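Local structure of endoglucanase (Clostridium thermocellum, 2E4T) at residues A[400-405]-A[477-482]; A[408-413]-A[509-514]. The protein hydrolyses internal beta-1,4-glucosidic bonds of cellulose and probably of xyloglucan, here through its glycoside hydrolase family 44 catalytic region with a TIM-like barrel. All blocks are in the same frame, centred on the assembly; numbering follows the deposited sequence.

Interaction 1 of 2, residues A[400-405]-A[477-482]; sequences TEAGIN and WAFDRG. With ZN (zinc ion), chain B.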
# COMPACT_ATOMS: atom_id res chain seq x y z
N THR A 400 -4.68 -9.38 -11.07
CA THR A 400 -4.39 -8.75 -9.79
C THR A 400 -5.67 -8.63 -8.98
O THR A 400 -5.71 -8.86 -7.74
CB THR A 400 -3.78 -7.35 -10.02
OG1 THR A 400 -2.76 -7.43 -11.00
CG2 THR A 400 -3.30 -6.74 -8.73
N GLU A 401 -6.76 -8.20 -9.65
CA GLU A 401 -8.04 -8.03 -8.98
C GLU A 401 -8.56 -9.34 -8.41
O GLU A 401 -9.11 -9.38 -7.29
CB GLU A 401 -9.05 -7.42 -9.96
CG GLU A 401 -8.70 -5.98 -10.27
CD GLU A 401 -9.51 -5.42 -11.45
OE1 GLU A 401 -9.86 -6.19 -12.41
OE2 GLU A 401 -9.77 -4.19 -11.48
N ALA A 402 -8.41 -10.45 -9.17
CA ALA A 402 -8.79 -11.77 -8.65
C ALA A 402 -7.96 -12.08 -7.39
O ALA A 402 -8.48 -12.68 -6.44
CB ALA A 402 -8.58 -12.82 -9.70
N GLY A 403 -6.67 -11.75 -7.40
CA GLY A 403 -5.82 -12.00 -6.24
C GLY A 403 -6.33 -11.28 -4.99
O GLY A 403 -6.30 -11.84 -3.87
N ILE A 404 -6.83 -10.04 -5.18
CA ILE A 404 -7.43 -9.30 -4.07
C ILE A 404 -8.74 -9.98 -3.62
O ILE A 404 -8.95 -10.24 -2.43
CB ILE A 404 -7.66 -7.82 -4.46
CG1 ILE A 404 -6.32 -7.13 -4.72
CG2 ILE A 404 -8.47 -7.12 -3.40
CD1 ILE A 404 -6.44 -5.78 -5.43
N ASN A 405 -9.67 -10.22 -4.58
CA ASN A 405 -10.96 -10.80 -4.21
C ASN A 405 -10.82 -12.18 -3.59
O ASN A 405 -11.70 -12.60 -2.81
CB ASN A 405 -11.89 -10.88 -5.44
CG ASN A 405 -12.55 -9.56 -5.74
OD1 ASN A 405 -12.71 -8.68 -4.90
ND2 ASN A 405 -12.98 -9.43 -7.03
N TRP A 477 -12.68 -22.26 -3.56
CA TRP A 477 -12.85 -21.28 -4.62
C TRP A 477 -11.48 -21.04 -5.26
O TRP A 477 -10.47 -21.05 -4.56
CB TRP A 477 -13.42 -19.96 -4.05
CG TRP A 477 -14.84 -20.09 -3.61
CD1 TRP A 477 -15.93 -19.62 -4.35
CD2 TRP A 477 -15.38 -20.63 -2.42
NE1 TRP A 477 -17.07 -19.84 -3.67
CE2 TRP A 477 -16.78 -20.48 -2.50
CE3 TRP A 477 -14.83 -21.22 -1.29
CZ2 TRP A 477 -17.65 -20.90 -1.48
CZ3 TRP A 477 -15.66 -21.64 -0.26
CH2 TRP A 477 -17.05 -21.49 -0.39
N ALA A 478 -11.44 -20.86 -6.58
CA ALA A 478 -10.12 -20.76 -7.22
C ALA A 478 -10.20 -19.94 -8.50
O ALA A 478 -11.26 -19.80 -9.12
CB ALA A 478 -9.55 -22.15 -7.54
N PHE A 479 -9.02 -19.43 -8.89
CA PHE A 479 -8.82 -18.91 -10.24
C PHE A 479 -7.56 -19.55 -10.84
O PHE A 479 -6.73 -20.15 -10.15
CB PHE A 479 -8.77 -17.37 -10.30
CG PHE A 479 -7.60 -16.73 -9.57
CD1 PHE A 479 -6.35 -16.61 -10.17
CD2 PHE A 479 -7.77 -16.20 -8.28
CE1 PHE A 479 -5.32 -15.96 -9.54
CE2 PHE A 479 -6.73 -15.53 -7.65
CZ PHE A 479 -5.49 -15.39 -8.28
N ASP A 480 -7.47 -19.46 -12.18
CA ASP A 480 -6.44 -20.20 -12.90
C ASP A 480 -6.33 -19.58 -14.31
O ASP A 480 -6.95 -18.54 -14.58
CB ASP A 480 -6.75 -21.71 -12.92
CG ASP A 480 -8.13 -21.99 -13.46
OD1 ASP A 480 -8.59 -21.26 -14.40
OD2 ASP A 480 -8.75 -22.97 -12.97
N ARG A 481 -5.58 -20.21 -15.21
CA ARG A 481 -5.43 -19.64 -16.57
C ARG A 481 -6.73 -19.64 -17.33
O ARG A 481 -6.88 -18.84 -18.29
CB ARG A 481 -4.35 -20.40 -17.33
CG ARG A 481 -2.99 -19.92 -16.92
CD ARG A 481 -1.88 -20.75 -17.46
NE ARG A 481 -1.89 -22.09 -16.88
CZ ARG A 481 -0.99 -23.03 -17.16
NH1 ARG A 481 -0.01 -22.76 -18.04
NH2 ARG A 481 -1.09 -24.22 -16.60
N GLY A 482 -7.64 -20.53 -17.02
CA GLY A 482 -8.91 -20.54 -17.75
C GLY A 482 -9.73 -19.28 -17.54
O GLY A 482 -10.47 -18.84 -18.45
ZN ZN B . -10.74 -5.20 -13.82
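A402 sets its methyl over one face of the F479 ring. A402 CB stands 3.7 Å above the F479 ring plane, displaced from the middle toward the rim. Measured to the ring centroid the CH-pi distance from A402 CB is 3.9 Å, 18° off the ring normal, so this is an alkyl group lying on the pi face. F479 has its CG between the backbone N and the carbonyl carbon (chi1 64°), the crowded position, and this carries the ring out from the strand toward the helix. The CE2 corner runs on past the methyl to the helix backbone, where F479 CE2 lies 3.6 Å from A402 O. G403 N, 3.8 Å from F479 CE2, approaches the ring obliquely. No hydrogen bond crosses the contact; it is a small, buried packing of one ring on a methyl and the helix backbone beside it.

Next to A402, E401 faces a different partner. Its chain is extended beyond CG, and E401 OE1 binds the zinc ion at 1.9 Å, with D35 OD2 and the backbone oxygen of A395 as the other ligands from this chain. The same helical turn thus carries a metal ligand and the seat for F479.

Around this contact, helix 398-408 follows the last strand of the TIM-like barrel, while strand 474-480 belongs to the beta-sandwich domain. F479 also touches I368 of helix 368-384, I486 of strand 486-492 and A509 of strand 508-514.

Interaction 2 of 2, residues A[408-413]-A[509-514]; sequences TNYDGK and ACHIVL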
# COMPACT_ATOMS: atom_id res chain seq x y z
N THR A 408 -10.77 -10.91 -0.16
CA THR A 408 -11.77 -10.00 0.34
C THR A 408 -13.20 -10.37 -0.00
O THR A 408 -14.13 -9.82 0.62
CB THR A 408 -11.51 -8.56 -0.19
OG1 THR A 408 -11.66 -8.67 -1.62
CG2 THR A 408 -10.16 -8.04 0.21
N ASN A 409 -13.40 -11.21 -1.02
CA ASN A 409 -14.77 -11.45 -1.50
C ASN A 409 -14.69 -12.66 -2.43
O ASN A 409 -14.90 -12.57 -3.66
CB ASN A 409 -15.33 -10.23 -2.21
CG ASN A 409 -16.82 -10.34 -2.43
OD1 ASN A 409 -17.43 -11.42 -2.27
ND2 ASN A 409 -17.45 -9.22 -2.74
N TYR A 410 -14.38 -13.82 -1.86
CA TYR A 410 -14.09 -14.95 -2.72
C TYR A 410 -15.31 -15.59 -3.37
O TYR A 410 -15.18 -16.28 -4.38
CB TYR A 410 -13.23 -16.02 -1.99
CG TYR A 410 -13.87 -16.59 -0.76
CD1 TYR A 410 -14.87 -17.57 -0.81
CD2 TYR A 410 -13.49 -16.16 0.50
CE1 TYR A 410 -15.42 -18.06 0.38
CE2 TYR A 410 -14.06 -16.63 1.67
CZ TYR A 410 -15.00 -17.57 1.61
OH TYR A 410 -15.56 -18.03 2.78
N ASP A 411 -16.49 -15.40 -2.73
CA ASP A 411 -17.71 -16.03 -3.16
C ASP A 411 -18.68 -15.06 -3.82
O ASP A 411 -19.80 -15.45 -4.17
CB ASP A 411 -18.37 -16.78 -1.98
CG ASP A 411 -18.72 -15.86 -0.84
OD1 ASP A 411 -18.57 -14.62 -0.97
OD2 ASP A 411 -19.12 -16.40 0.24
N GLY A 412 -18.30 -13.79 -3.99
CA GLY A 412 -19.16 -12.79 -4.59
C GLY A 412 -20.21 -12.24 -3.64
O GLY A 412 -20.99 -11.35 -4.02
N LYS A 413 -20.29 -12.77 -2.40
CA LYS A 413 -21.28 -12.29 -1.43
C LYS A 413 -20.63 -11.90 -0.11
O LYS A 413 -21.29 -11.82 0.92
CB LYS A 413 -22.42 -13.27 -1.24
CG LYS A 413 -22.03 -14.56 -0.74
CD LYS A 413 -23.20 -15.54 -0.61
CE LYS A 413 -22.72 -16.90 -0.06
NZ LYS A 413 -23.85 -17.86 0.19
N ALA A 509 -4.59 -20.64 -7.99
CA ALA A 509 -4.73 -20.03 -6.69
C ALA A 509 -6.05 -20.44 -6.10
O ALA A 509 -7.10 -20.22 -6.71
CB ALA A 509 -4.68 -18.50 -6.79
N CYS A 510 -6.03 -21.03 -4.89
CA CYS A 510 -7.23 -21.51 -4.25
C CYS A 510 -7.41 -20.92 -2.85
O CYS A 510 -6.45 -20.56 -2.17
CB CYS A 510 -7.03 -23.07 -3.91
SG CYS A 510 -6.62 -24.13 -5.29
N HIS A 511 -8.69 -20.85 -2.47
CA HIS A 511 -9.08 -20.50 -1.09
C HIS A 511 -9.96 -21.67 -0.62
O HIS A 511 -11.02 -21.93 -1.19
CB HIS A 511 -9.87 -19.19 -1.10
CG HIS A 511 -10.14 -18.63 0.26
ND1 HIS A 511 -10.28 -17.27 0.45
CD2 HIS A 511 -10.40 -19.19 1.49
CE1 HIS A 511 -10.59 -17.05 1.73
NE2 HIS A 511 -10.67 -18.19 2.40
N ILE A 512 -9.45 -22.36 0.42
CA ILE A 512 -10.14 -23.51 1.00
C ILE A 512 -10.74 -23.03 2.33
O ILE A 512 -10.07 -22.35 3.11
CB ILE A 512 -9.14 -24.65 1.27
CG1 ILE A 512 -8.42 -25.05 -0.02
CG2 ILE A 512 -9.85 -25.84 1.93
CD1 ILE A 512 -7.25 -26.02 0.22
N VAL A 513 -12.01 -23.41 2.59
CA VAL A 513 -12.68 -23.04 3.83
C VAL A 513 -13.13 -24.35 4.49
O VAL A 513 -14.05 -25.02 4.01
CB VAL A 513 -13.87 -22.12 3.60
CG1 VAL A 513 -14.47 -21.69 4.96
CG2 VAL A 513 -13.48 -20.89 2.74
N LEU A 514 -12.41 -24.73 5.56
CA LEU A 514 -12.68 -25.95 6.29
C LEU A 514 -13.62 -25.70 7.43
O LEU A 514 -13.49 -24.73 8.17
CB LEU A 514 -11.40 -26.53 6.82
CG LEU A 514 -10.45 -27.09 5.77
CD1 LEU A 514 -9.05 -27.09 6.25
CD2 LEU A 514 -10.89 -28.55 5.41
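Y410 turns the edge of its ring to the face of H511, a tilted edge-to-face pair that joins the loop after helix 398-408 to strand 508-514 of the beta-sandwich domain. The planes make 50° and the ring centroids lie 4.2 Å apart. The closest approach is between Y410 CD2 and H511 CE1, at 3.3 Å. Further along the phenol, V513 CG2 comes up to Y410 OH at 3.5 Å, with Y410 CZ just behind. With CG anti to the backbone N (chi1 -171°), H511 carries its imidazole out from the strand to the tyrosine. Its imidazole is gripped at both nitrogens, by L406 O at ND1 and by H447 ND1 at NE2, which should fix the rotation of the imidazole.

That side is buried and tight; the other is not. Beyond Y410 the chain passes D411 and turns through G412, whose phi is positive, to K413. G412 and K413 are exposed and make no contact with the strand. D411 OD1 also takes G415 N, and N409 OD1 takes G414 N. The bend includes an Asx turn, D411 OD1 accepting from K413 N at 2.9 Å, the donor arriving 50° above the carboxylate plane.

Overall arrangement
Along the chain the segments alternate: 400-405 and 408-413 come first, on helix 398-408 and the loop leaving it, then 477-482 and 509-514, on two strands that are antiparallel neighbours in one mixed sheet. The centres of interactions 1 and 2 lie about 10 Å apart. Their strands are tied directly, W477 O to H511 N and F479 N to A509 O being probable backbone hydrogen bonds, and W477 CD1 also packs on Y410 O. Both interactions therefore belong to one seam, in which the last helix of the barrel and its following loop lie against the beta-sandwich domain; interaction 1 includes one ligand of the zinc site, while interaction 2 lies away from the annotated sites.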